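Uricase (Arthrobacter globiformis, PDB 2YZC) catalyses the oxidation of uric acid by molecular oxygen to 5-hydroxyisourate, a step on the way to (S)-allantoin. Local coordinates at residues Arg180-Thr194 with Pro238-His252. Sequence-based numbering, arbitrary orientation.
Sequences RILATDVSARWRYNT and PEIDEIKMSLPNKHH. With 1AL (allantoate ion), chain I.
Arg-180 and Asn-249 meet at the allantoate, joining the pocket ends of two antiparallel strands of the uricase sheet. Asn-249 ND2 gives O6 of the ligand a firm bond of 2.8 Å, whereas the bond from Arg-180, whose NE is held by Ser-161, is weak; Thr-67 of a neighbouring subunit also binds the ligand. Ile-181 CD1 and CG2 lie against His-252 CB. Ala-183 O accepts Lys-250 N at 3.0 Å. Thr-184 OG1, anti to its own N (chi1 -173°), reaches an in-plane lone pair of Pro-248 O at 2.6 Å. Pro-248 brings no N-H to the ladder. Asp-185 N is buried without a partner; OD1 of its carboxylate, also bonded by Thr-154, takes Lys-250 NZ at 2.6 Å, on the syn side but well out of plane. Regular pairing resumes at Ser-187, with two bonds joining Arg-189 and Lys-244. On the face covered by helix 199-216, Ile-240 CD1 packs 3.5 Å from Trp-190 CD1, while NE1 of that indole bonds Tyr-192 OH. Arg-191, bent at chi3 (70°), sends NE straight to the anti lone pair of Glu-242 OE1 (2.8 Å, 173°); NH2 lies 3.5 Å from Asp-241 OD2. A leucine here would probably leave the two carboxylates less compensated, with Trp-295 still bonded to Glu-242. Waters thus join Ile-181 to His-252 beside the ligand, while at the other end the Arg-191, Asp-241 and Glu-242 network adds to the backbone bonds.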
ATOM      1  N   ARG A 180      20.779 -15.077  17.118  1.00 20.53           N
ATOM      2  CA  ARG A 180      20.027 -13.941  16.600  1.00 19.96           C
ATOM      3  C   ARG A 180      18.709 -14.451  16.046  1.00 20.04           C
ATOM      4  O   ARG A 180      18.524 -15.656  15.869  1.00 20.31           O
ATOM      5  CB  ARG A 180      20.804 -13.235  15.478  1.00 17.87           C
ATOM      6  CG  ARG A 180      20.941 -14.064  14.188  1.00 17.18           C
ATOM      7  CD  ARG A 180      21.598 -13.292  13.048  1.00 20.60           C
ATOM      8  NE  ARG A 180      21.629 -14.082  11.813  1.00 18.62           N
ATOM      9  CZ  ARG A 180      22.005 -13.618  10.624  1.00 21.54           C
ATOM     10  NH1 ARG A 180      22.395 -12.358  10.489  1.00 19.78           N
ATOM     11  NH2 ARG A 180      21.969 -14.416   9.559  1.00 21.10           N
ATOM     12  N   ILE A 181      17.786 -13.531  15.795  1.00 19.73           N
ATOM     13  CA  ILE A 181      16.505 -13.892  15.204  1.00 18.20           C
ATOM     14  C   ILE A 181      16.740 -13.928  13.695  1.00 17.70           C
ATOM     15  O   ILE A 181      17.580 -13.194  13.175  1.00 15.91           O
ATOM     16  CB  ILE A 181      15.411 -12.825  15.510  1.00 17.91           C
ATOM     17  CG1 ILE A 181      14.886 -13.003  16.939  1.00 20.98           C
ATOM     18  CG2 ILE A 181      14.263 -12.930  14.506  1.00 18.09           C
ATOM     19  CD1 ILE A 181      13.815 -11.992  17.322  1.00 22.76           C
ATOM     20  N   LEU A 182      16.028 -14.807  13.005  1.00 16.85           N
ATOM     21  CA  LEU A 182      16.126 -14.891  11.551  1.00 17.56           C
ATOM     22  C   LEU A 182      14.680 -14.843  11.083  1.00 16.80           C
ATOM     23  O   LEU A 182      13.932 -15.793  11.287  1.00 17.78           O
ATOM     24  CB  LEU A 182      16.784 -16.204  11.110  1.00 18.29           C
ATOM     25  CG  LEU A 182      16.861 -16.407   9.589  1.00 20.97           C
ATOM     26  CD1 LEU A 182      17.693 -15.295   8.966  1.00 20.57           C
ATOM     27  CD2 LEU A 182      17.474 -17.767   9.270  1.00 20.09           C
ATOM     28  N   ALA A 183      14.288 -13.717  10.499  1.00 16.36           N
ATOM     29  CA  ALA A 183      12.926 -13.528  10.009  1.00 17.07           C
ATOM     30  C   ALA A 183      12.970 -13.154   8.533  1.00 18.44           C
ATOM     31  O   ALA A 183      13.816 -12.364   8.110  1.00 17.34           O
ATOM     32  CB  ALA A 183      12.238 -12.423  10.799  1.00 18.55           C
ATOM     33  N   THR A 184      12.057 -13.713   7.749  1.00 18.97           N
ATOM     34  CA  THR A 184      12.036 -13.418   6.328  1.00 18.87           C
ATOM     35  C   THR A 184      10.642 -13.615   5.755  1.00 19.66           C
ATOM     36  O   THR A 184       9.743 -14.104   6.437  1.00 18.84           O
ATOM     37  CB  THR A 184      13.048 -14.337   5.565  1.00 19.61           C
ATOM     38  OG1 THR A 184      13.142 -13.930   4.196  1.00 20.75           O
ATOM     39  CG2 THR A 184      12.604 -15.785   5.609  1.00 21.11           C
ATOM     40  N   ASP A 185      10.464 -13.190   4.508  1.00 20.66           N
ATOM     41  CA  ASP A 185       9.198 -13.364   3.797  1.00 23.97           C
ATOM     42  C   ASP A 185       9.556 -14.376   2.724  1.00 23.95           C
ATOM     43  O   ASP A 185      10.390 -14.099   1.861  1.00 25.43           O
ATOM     44  CB  ASP A 185       8.741 -12.076   3.110  1.00 25.86           C
ATOM     45  CG  ASP A 185       8.349 -10.996   4.085  1.00 30.42           C
ATOM     46  OD1 ASP A 185       7.709 -11.321   5.107  1.00 31.10           O
ATOM     47  OD2 ASP A 185       8.665  -9.815   3.820  1.00 32.39           O
ATOM     48  N   VAL A 186       8.958 -15.553   2.781  1.00 23.30           N
ATOM     49  CA  VAL A 186       9.275 -16.559   1.788  1.00 23.54           C
ATOM     50  C   VAL A 186       8.629 -16.256   0.445  1.00 24.21           C
ATOM     51  O   VAL A 186       7.404 -16.186   0.331  1.00 23.61           O
ATOM     52  CB  VAL A 186       8.832 -17.963   2.236  1.00 24.87           C
ATOM     53  CG1 VAL A 186       9.232 -18.989   1.179  1.00 25.65           C
ATOM     54  CG2 VAL A 186       9.467 -18.308   3.578  1.00 25.67           C
ATOM     55  N   SER A 187       9.476 -16.045  -0.556  1.00 22.07           N
ATOM     56  CA  SER A 187       9.049 -15.795  -1.926  1.00 23.21           C
ATOM     57  C   SER A 187       9.835 -16.826  -2.713  1.00 21.98           C
ATOM     58  O   SER A 187      11.060 -16.737  -2.802  1.00 20.94           O
ATOM     59  CB  SER A 187       9.450 -14.393  -2.401  1.00 26.62           C
ATOM     60  OG  SER A 187       8.556 -13.405  -1.927  1.00 29.63           O
ATOM     61  N   ALA A 188       9.142 -17.821  -3.247  1.00 19.48           N
ATOM     62  CA  ALA A 188       9.817 -18.863  -4.005  1.00 19.08           C
ATOM     63  C   ALA A 188       9.039 -19.182  -5.264  1.00 18.92           C
ATOM     64  O   ALA A 188       7.814 -19.118  -5.281  1.00 16.79           O
ATOM     65  CB  ALA A 188       9.960 -20.116  -3.155  1.00 18.93           C
ATOM     66  N   ARG A 189       9.764 -19.518  -6.322  1.00 18.74           N
ATOM     67  CA  ARG A 189       9.145 -19.875  -7.585  1.00 19.69           C
ATOM     68  C   ARG A 189       9.921 -21.043  -8.175  1.00 19.86           C
ATOM     69  O   ARG A 189      11.154 -21.029  -8.210  1.00 18.27           O
ATOM     70  CB  ARG A 189       9.146 -18.667  -8.523  1.00 24.51           C
ATOM     71  CG  ARG A 189       8.019 -17.697  -8.198  1.00 31.64           C
ATOM     72  CD  ARG A 189       8.219 -16.336  -8.820  1.00 38.12           C
ATOM     73  NE  ARG A 189       7.061 -15.470  -8.600  1.00 41.54           N
ATOM     74  CZ  ARG A 189       6.525 -15.203  -7.411  1.00 43.70           C
ATOM     75  NH1 ARG A 189       7.035 -15.734  -6.305  1.00 44.46           N
ATOM     76  NH2 ARG A 189       5.476 -14.394  -7.326  1.00 45.23           N
ATOM     77  N   TRP A 190       9.192 -22.067  -8.601  1.00 18.27           N
ATOM     78  CA  TRP A 190       9.819 -23.253  -9.168  1.00 18.28           C
ATOM     79  C   TRP A 190       9.239 -23.597 -10.539  1.00 18.63           C
ATOM     80  O   TRP A 190       8.032 -23.466 -10.785  1.00 17.18           O
ATOM     81  CB  TRP A 190       9.689 -24.426  -8.180  1.00 17.11           C
ATOM     82  CG  TRP A 190       8.282 -24.729  -7.732  1.00 17.65           C
ATOM     83  CD1 TRP A 190       7.434 -25.652  -8.271  1.00 17.25           C
ATOM     84  CD2 TRP A 190       7.573 -24.125  -6.639  1.00 18.11           C
ATOM     85  NE1 TRP A 190       6.245 -25.666  -7.583  1.00 19.82           N
ATOM     86  CE2 TRP A 190       6.302 -24.739  -6.576  1.00 18.14           C
ATOM     87  CE3 TRP A 190       7.888 -23.127  -5.707  1.00 18.29           C
ATOM     88  CZ2 TRP A 190       5.342 -24.389  -5.616  1.00 18.31           C
ATOM     89  CZ3 TRP A 190       6.930 -22.778  -4.748  1.00 17.82           C
ATOM     90  CH2 TRP A 190       5.674 -23.410  -4.714  1.00 18.37           C
ATOM     91  N   ARG A 191      10.121 -24.014 -11.441  1.00 19.07           N
ATOM     92  CA  ARG A 191       9.728 -24.352 -12.801  1.00 18.19           C
ATOM     93  C   ARG A 191       9.596 -25.857 -13.003  1.00 19.54           C
ATOM     94  O   ARG A 191      10.513 -26.615 -12.695  1.00 17.95           O
ATOM     95  CB  ARG A 191      10.754 -23.798 -13.791  1.00 19.06           C
ATOM     96  CG  ARG A 191      10.443 -24.118 -15.255  1.00 19.04           C
ATOM     97  CD  ARG A 191      11.408 -23.401 -16.193  1.00 21.42           C
ATOM     98  NE  ARG A 191      12.769 -23.931 -16.124  1.00 21.01           N
ATOM     99  CZ  ARG A 191      13.149 -25.085 -16.670  1.00 22.64           C
ATOM    100  NH1 ARG A 191      12.271 -25.835 -17.323  1.00 23.22           N
ATOM    101  NH2 ARG A 191      14.408 -25.488 -16.571  1.00 23.13           N
ATOM    102  N   TYR A 192       8.447 -26.279 -13.522  1.00 18.11           N
ATOM    103  CA  TYR A 192       8.202 -27.687 -13.779  1.00 19.46           C
ATOM    104  C   TYR A 192       8.797 -28.050 -15.134  1.00 19.79           C
ATOM    105  O   TYR A 192       8.804 -27.231 -16.050  1.00 20.24           O
ATOM    106  CB  TYR A 192       6.698 -27.965 -13.789  1.00 18.25           C
ATOM    107  CG  TYR A 192       6.030 -27.765 -12.446  1.00 18.00           C
ATOM    108  CD1 TYR A 192       6.427 -28.503 -11.332  1.00 18.41           C
ATOM    109  CD2 TYR A 192       4.986 -26.852 -12.290  1.00 19.72           C
ATOM    110  CE1 TYR A 192       5.803 -28.345 -10.096  1.00 19.00           C
ATOM    111  CE2 TYR A 192       4.351 -26.685 -11.057  1.00 19.46           C
ATOM    112  CZ  TYR A 192       4.765 -27.437  -9.967  1.00 19.34           C
ATOM    113  OH  TYR A 192       4.142 -27.291  -8.752  1.00 19.15           O
ATOM    114  N   ASN A 193       9.305 -29.271 -15.262  1.00 21.97           N
ATOM    115  CA  ASN A 193       9.874 -29.703 -16.534  1.00 23.78           C
ATOM    116  C   ASN A 193       8.841 -30.478 -17.349  1.00 24.53           C
ATOM    117  O   ASN A 193       9.154 -31.044 -18.398  1.00 24.10           O
ATOM    118  CB  ASN A 193      11.135 -30.551 -16.302  1.00 21.76           C
ATOM    119  CG  ASN A 193      10.935 -31.638 -15.268  1.00 22.28           C
ATOM    120  OD1 ASN A 193      11.819 -31.887 -14.443  1.00 28.05           O
ATOM    121  ND2 ASN A 193       9.790 -32.301 -15.309  1.00 20.23           N
ATOM    122  N   THR A 194       7.603 -30.481 -16.857  1.00 25.27           N
ATOM    123  CA  THR A 194       6.494 -31.166 -17.515  1.00 26.49           C
ATOM    124  C   THR A 194       5.174 -30.596 -17.009  1.00 27.48           C
ATOM    125  O   THR A 194       5.105 -30.106 -15.885  1.00 26.83           O
ATOM    126  CB  THR A 194       6.502 -32.674 -17.210  1.00 28.21           C
ATOM    127  OG1 THR A 194       5.340 -33.280 -17.788  1.00 28.65           O
ATOM    128  CG2 THR A 194       6.490 -32.916 -15.702  1.00 28.13           C
ATOM    129  N   PRO A 238      10.958 -34.770  -8.824  1.00 25.00           N
ATOM    130  CA  PRO A 238      11.569 -34.975 -10.143  1.00 25.14           C
ATOM    131  C   PRO A 238      11.008 -34.038 -11.212  1.00 23.76           C
ATOM    132  O   PRO A 238      11.694 -33.713 -12.180  1.00 22.16           O
ATOM    133  CB  PRO A 238      11.252 -36.441 -10.447  1.00 26.04           C
ATOM    134  CG  PRO A 238      11.190 -37.065  -9.088  1.00 28.20           C
ATOM    135  CD  PRO A 238      10.402 -36.035  -8.310  1.00 26.28           C
ATOM    136  N   GLU A 239       9.762 -33.603 -11.036  1.00 23.62           N
ATOM    137  CA  GLU A 239       9.138 -32.718 -12.010  1.00 24.93           C
ATOM    138  C   GLU A 239       9.614 -31.272 -11.931  1.00 22.73           C
ATOM    139  O   GLU A 239       9.229 -30.449 -12.760  1.00 23.65           O
ATOM    140  CB  GLU A 239       7.609 -32.760 -11.886  1.00 27.64           C
ATOM    141  CG  GLU A 239       7.082 -32.737 -10.463  1.00 35.88           C
ATOM    142  CD  GLU A 239       7.176 -34.097  -9.799  1.00 39.62           C
ATOM    143  OE1 GLU A 239       6.572 -35.055 -10.331  1.00 44.18           O
ATOM    144  OE2 GLU A 239       7.849 -34.209  -8.752  1.00 40.90           O
ATOM    145  N   ILE A 240      10.442 -30.959 -10.939  1.00 19.81           N
ATOM    146  CA  ILE A 240      10.952 -29.600 -10.797  1.00 18.93           C
ATOM    147  C   ILE A 240      12.406 -29.505 -11.257  1.00 18.43           C
ATOM    148  O   ILE A 240      13.261 -30.257 -10.797  1.00 20.41           O
ATOM    149  CB  ILE A 240      10.843 -29.111  -9.328  1.00 18.68           C
ATOM    150  CG1 ILE A 240       9.367 -29.069  -8.905  1.00 16.67           C
ATOM    151  CG2 ILE A 240      11.489 -27.736  -9.192  1.00 17.12           C
ATOM    152  CD1 ILE A 240       9.134 -28.621  -7.451  1.00 15.11           C
ATOM    153  N   ASP A 241      12.685 -28.582 -12.172  1.00 20.43           N
ATOM    154  CA  ASP A 241      14.049 -28.406 -12.669  1.00 21.57           C
ATOM    155  C   ASP A 241      14.845 -27.364 -11.904  1.00 20.89           C
ATOM    156  O   ASP A 241      16.076 -27.423 -11.855  1.00 20.27           O
ATOM    157  CB  ASP A 241      14.034 -28.026 -14.148  1.00 25.00           C
ATOM    158  CG  ASP A 241      14.270 -29.215 -15.054  1.00 28.04           C
ATOM    159  OD1 ASP A 241      14.378 -30.346 -14.533  1.00 30.50           O
ATOM    160  OD2 ASP A 241      14.345 -29.013 -16.283  1.00 30.09           O
ATOM    161  N   GLU A 242      14.149 -26.402 -11.313  1.00 18.37           N
ATOM    162  CA  GLU A 242      14.830 -25.359 -10.573  1.00 18.29           C
ATOM    163  C   GLU A 242      13.867 -24.567  -9.712  1.00 18.03           C
ATOM    164  O   GLU A 242      12.671 -24.501  -9.983  1.00 16.23           O
ATOM    165  CB  GLU A 242      15.532 -24.402 -11.537  1.00 19.47           C
ATOM    166  CG  GLU A 242      14.611 -23.863 -12.626  1.00 24.32           C
ATOM    167  CD  GLU A 242      15.293 -22.848 -13.519  1.00 25.66           C
ATOM    168  OE1 GLU A 242      14.767 -22.579 -14.622  1.00 24.47           O
ATOM    169  OE2 GLU A 242      16.348 -22.315 -13.111  1.00 28.29           O
ATOM    170  N   ILE A 243      14.406 -23.973  -8.662  1.00 18.17           N
ATOM    171  CA  ILE A 243      13.602 -23.156  -7.774  1.00 18.31           C
ATOM    172  C   ILE A 243      14.418 -21.913  -7.482  1.00 17.68           C
ATOM    173  O   ILE A 243      15.629 -21.986  -7.254  1.00 20.39           O
ATOM    174  CB  ILE A 243      13.260 -23.906  -6.467  1.00 18.21           C
ATOM    175  CG1 ILE A 243      12.437 -22.993  -5.549  1.00 19.08           C
ATOM    176  CG2 ILE A 243      14.533 -24.367  -5.773  1.00 19.54           C
ATOM    177  CD1 ILE A 243      11.893 -23.686  -4.325  1.00 19.52           C
ATOM    178  N   LYS A 244      13.758 -20.765  -7.531  1.00 18.93           N
ATOM    179  CA  LYS A 244      14.414 -19.499  -7.266  1.00 18.86           C
ATOM    180  C   LYS A 244      13.771 -18.902  -6.036  1.00 21.83           C
ATOM    181  O   LYS A 244      12.553 -18.966  -5.878  1.00 15.66           O
ATOM    182  CB  LYS A 244      14.238 -18.537  -8.437  1.00 22.25           C
ATOM    183  CG  LYS A 244      14.939 -18.968  -9.708  1.00 24.52           C
ATOM    184  CD  LYS A 244      14.865 -17.882 -10.764  1.00 25.85           C
ATOM    185  CE  LYS A 244      15.814 -18.178 -11.914  1.00 29.27           C
ATOM    186  NZ  LYS A 244      15.868 -17.034 -12.862  1.00 32.40           N
ATOM    187  N   MET A 245      14.590 -18.327  -5.168  1.00 19.33           N
ATOM    188  CA  MET A 245      14.067 -17.707  -3.964  1.00 21.04           C
ATOM    189  C   MET A 245      14.640 -16.316  -3.775  1.00 20.80           C
ATOM    190  O   MET A 245      15.779 -16.030  -4.160  1.00 17.10           O
ATOM    191  CB  MET A 245      14.388 -18.569  -2.745  1.00 23.21           C
ATOM    192  CG  MET A 245      13.642 -19.884  -2.723  1.00 28.82           C
ATOM    193  SD  MET A 245      14.278 -21.000  -1.466  1.00 32.98           S
ATOM    194  CE  MET A 245      15.461 -21.898  -2.425  1.00 33.08           C
ATOM    195  N   SER A 246      13.821 -15.455  -3.183  1.00 20.97           N
ATOM    196  CA  SER A 246      14.193 -14.083  -2.891  1.00 20.15           C
ATOM    197  C   SER A 246      13.781 -13.928  -1.433  1.00 20.62           C
ATOM    198  O   SER A 246      12.591 -13.859  -1.119  1.00 20.38           O
ATOM    199  CB  SER A 246      13.407 -13.119  -3.779  1.00 21.21           C
ATOM    200  OG  SER A 246      13.809 -11.784  -3.546  1.00 22.75           O
ATOM    201  N   LEU A 247      14.769 -13.897  -0.546  1.00 18.87           N
ATOM    202  CA  LEU A 247      14.504 -13.808   0.880  1.00 20.47           C
ATOM    203  C   LEU A 247      15.082 -12.586   1.565  1.00 19.90           C
ATOM    204  O   LEU A 247      16.295 -12.407   1.612  1.00 21.49           O
ATOM    205  CB  LEU A 247      15.050 -15.052   1.583  1.00 19.86           C
ATOM    206  CG  LEU A 247      14.623 -16.419   1.046  1.00 23.06           C
ATOM    207  CD1 LEU A 247      15.278 -17.511   1.870  1.00 19.51           C
ATOM    208  CD2 LEU A 247      13.107 -16.545   1.102  1.00 22.22           C
ATOM    209  N   PRO A 248      14.216 -11.714   2.096  1.00 21.10           N
ATOM    210  CA  PRO A 248      14.752 -10.537   2.775  1.00 20.21           C
ATOM    211  C   PRO A 248      15.159 -10.949   4.184  1.00 21.60           C
ATOM    212  O   PRO A 248      14.584 -11.881   4.755  1.00 21.80           O
ATOM    213  CB  PRO A 248      13.564  -9.576   2.791  1.00 21.49           C
ATOM    214  CG  PRO A 248      12.390 -10.501   2.893  1.00 22.15           C
ATOM    215  CD  PRO A 248      12.760 -11.595   1.901  1.00 21.60           C
ATOM    216  N   ASN A 249      16.177 -10.299   4.731  1.00 20.25           N
ATOM    217  CA  ASN A 249      16.557 -10.593   6.099  1.00 20.09           C
ATOM    218  C   ASN A 249      15.949  -9.415   6.850  1.00 20.16           C
ATOM    219  O   ASN A 249      16.544  -8.336   6.916  1.00 19.35           O
ATOM    220  CB  ASN A 249      18.070 -10.608   6.289  1.00 22.62           C
ATOM    221  CG  ASN A 249      18.475 -11.324   7.567  1.00 26.48           C
ATOM    222  OD1 ASN A 249      17.717 -11.346   8.533  1.00 27.95           O
ATOM    223  ND2 ASN A 249      19.666 -11.912   7.578  1.00 28.29           N
ATOM    224  N   LYS A 250      14.745  -9.617   7.377  1.00 19.63           N
ATOM    225  CA  LYS A 250      14.024  -8.571   8.093  1.00 20.33           C
ATOM    226  C   LYS A 250      14.579  -8.471   9.500  1.00 19.40           C
ATOM    227  O   LYS A 250      14.263  -9.272  10.375  1.00 19.71           O
ATOM    228  CB  LYS A 250      12.529  -8.891   8.097  1.00 20.80           C
ATOM    229  CG  LYS A 250      12.019  -9.186   6.687  1.00 25.26           C
ATOM    230  CD  LYS A 250      10.524  -9.014   6.550  1.00 32.03           C
ATOM    231  CE  LYS A 250       9.758 -10.040   7.336  1.00 33.67           C
ATOM    232  NZ  LYS A 250       8.300  -9.828   7.140  1.00 38.55           N
ATOM    233  N   HIS A 251      15.418  -7.466   9.691  1.00 20.62           N
ATOM    234  CA  HIS A 251      16.112  -7.255  10.951  1.00 19.48           C
ATOM    235  C   HIS A 251      15.291  -6.969  12.190  1.00 18.87           C
ATOM    236  O   HIS A 251      14.449  -6.077  12.216  1.00 19.50           O
ATOM    237  CB  HIS A 251      17.152  -6.149  10.770  1.00 21.75           C
ATOM    238  CG  HIS A 251      18.094  -6.389   9.630  1.00 21.65           C
ATOM    239  ND1 HIS A 251      18.347  -5.441   8.662  1.00 23.70           N
ATOM    240  CD2 HIS A 251      18.842  -7.470   9.303  1.00 19.62           C
ATOM    241  CE1 HIS A 251      19.211  -5.928   7.786  1.00 21.64           C
ATOM    242  NE2 HIS A 251      19.526  -7.157   8.152  1.00 22.21           N
ATOM    243  N   HIS A 252      15.556  -7.764  13.218  1.00 19.02           N
ATOM    244  CA  HIS A 252      14.933  -7.611  14.522  1.00 19.55           C
ATOM    245  C   HIS A 252      16.139  -7.327  15.395  1.00 19.65           C
ATOM    246  O   HIS A 252      16.862  -8.242  15.791  1.00 21.48           O
ATOM    247  CB  HIS A 252      14.240  -8.904  14.956  1.00 18.21           C
ATOM    248  CG  HIS A 252      12.905  -9.109  14.313  1.00 17.40           C
ATOM    249  ND1 HIS A 252      12.746  -9.197  12.948  1.00 18.22           N
ATOM    250  CD2 HIS A 252      11.662  -9.194  14.844  1.00 19.88           C
ATOM    251  CE1 HIS A 252      11.462  -9.326  12.663  1.00 20.24           C
ATOM    252  NE2 HIS A 252      10.782  -9.326  13.796  1.00 19.16           N
TER
HETATM  253  C1  1AL I 303      23.442 -13.083   6.268  1.00 42.94           C
HETATM  254  O2  1AL I 303      23.115 -14.277   6.369  1.00 37.99           O
HETATM  255  N3  1AL I 303      24.147 -12.602   5.208  1.00 41.19           N
HETATM  256  N4  1AL I 303      23.017 -12.283   7.327  1.00 41.25           N
HETATM  257  C5  1AL I 303      21.679 -10.358   6.044  1.00 43.24           C
HETATM  258  O6  1AL I 303      21.130 -11.219   5.330  1.00 47.16           O
HETATM  259  O7  1AL I 303      21.353  -9.163   6.120  1.00 45.08           O
HETATM  260  C8  1AL I 303      22.691 -10.872   7.112  1.00 42.40           C
HETATM  261  C9  1AL I 303      24.358  -9.080   7.208  1.00 35.40           C
HETATM  262  O10 1AL I 303      24.449  -7.898   7.602  1.00 31.31           O
HETATM  263  N11 1AL I 303      25.024  -9.543   6.105  1.00 33.91           N
HETATM  264  N12 1AL I 303      23.593  -9.994   7.846  1.00 39.58           N
HETATM  265  O   HOH W   1      19.114 -12.409  10.851  1.00 19.92           O
HETATM  266  O   HOH W   2      18.361 -10.638  15.780  1.00 21.79           O
HETATM  267  O   HOH W   3      17.151 -10.182  12.909  1.00 22.21           O
HETATM  268  O   HOH W   4      15.940 -11.437  10.447  1.00 18.37           O
HETATM  269  O   HOH W   5      10.032 -12.198  -0.028  1.00 33.73           O
HETATM  270  O   HOH W   6      15.789 -27.912 -18.160  1.00 48.41           O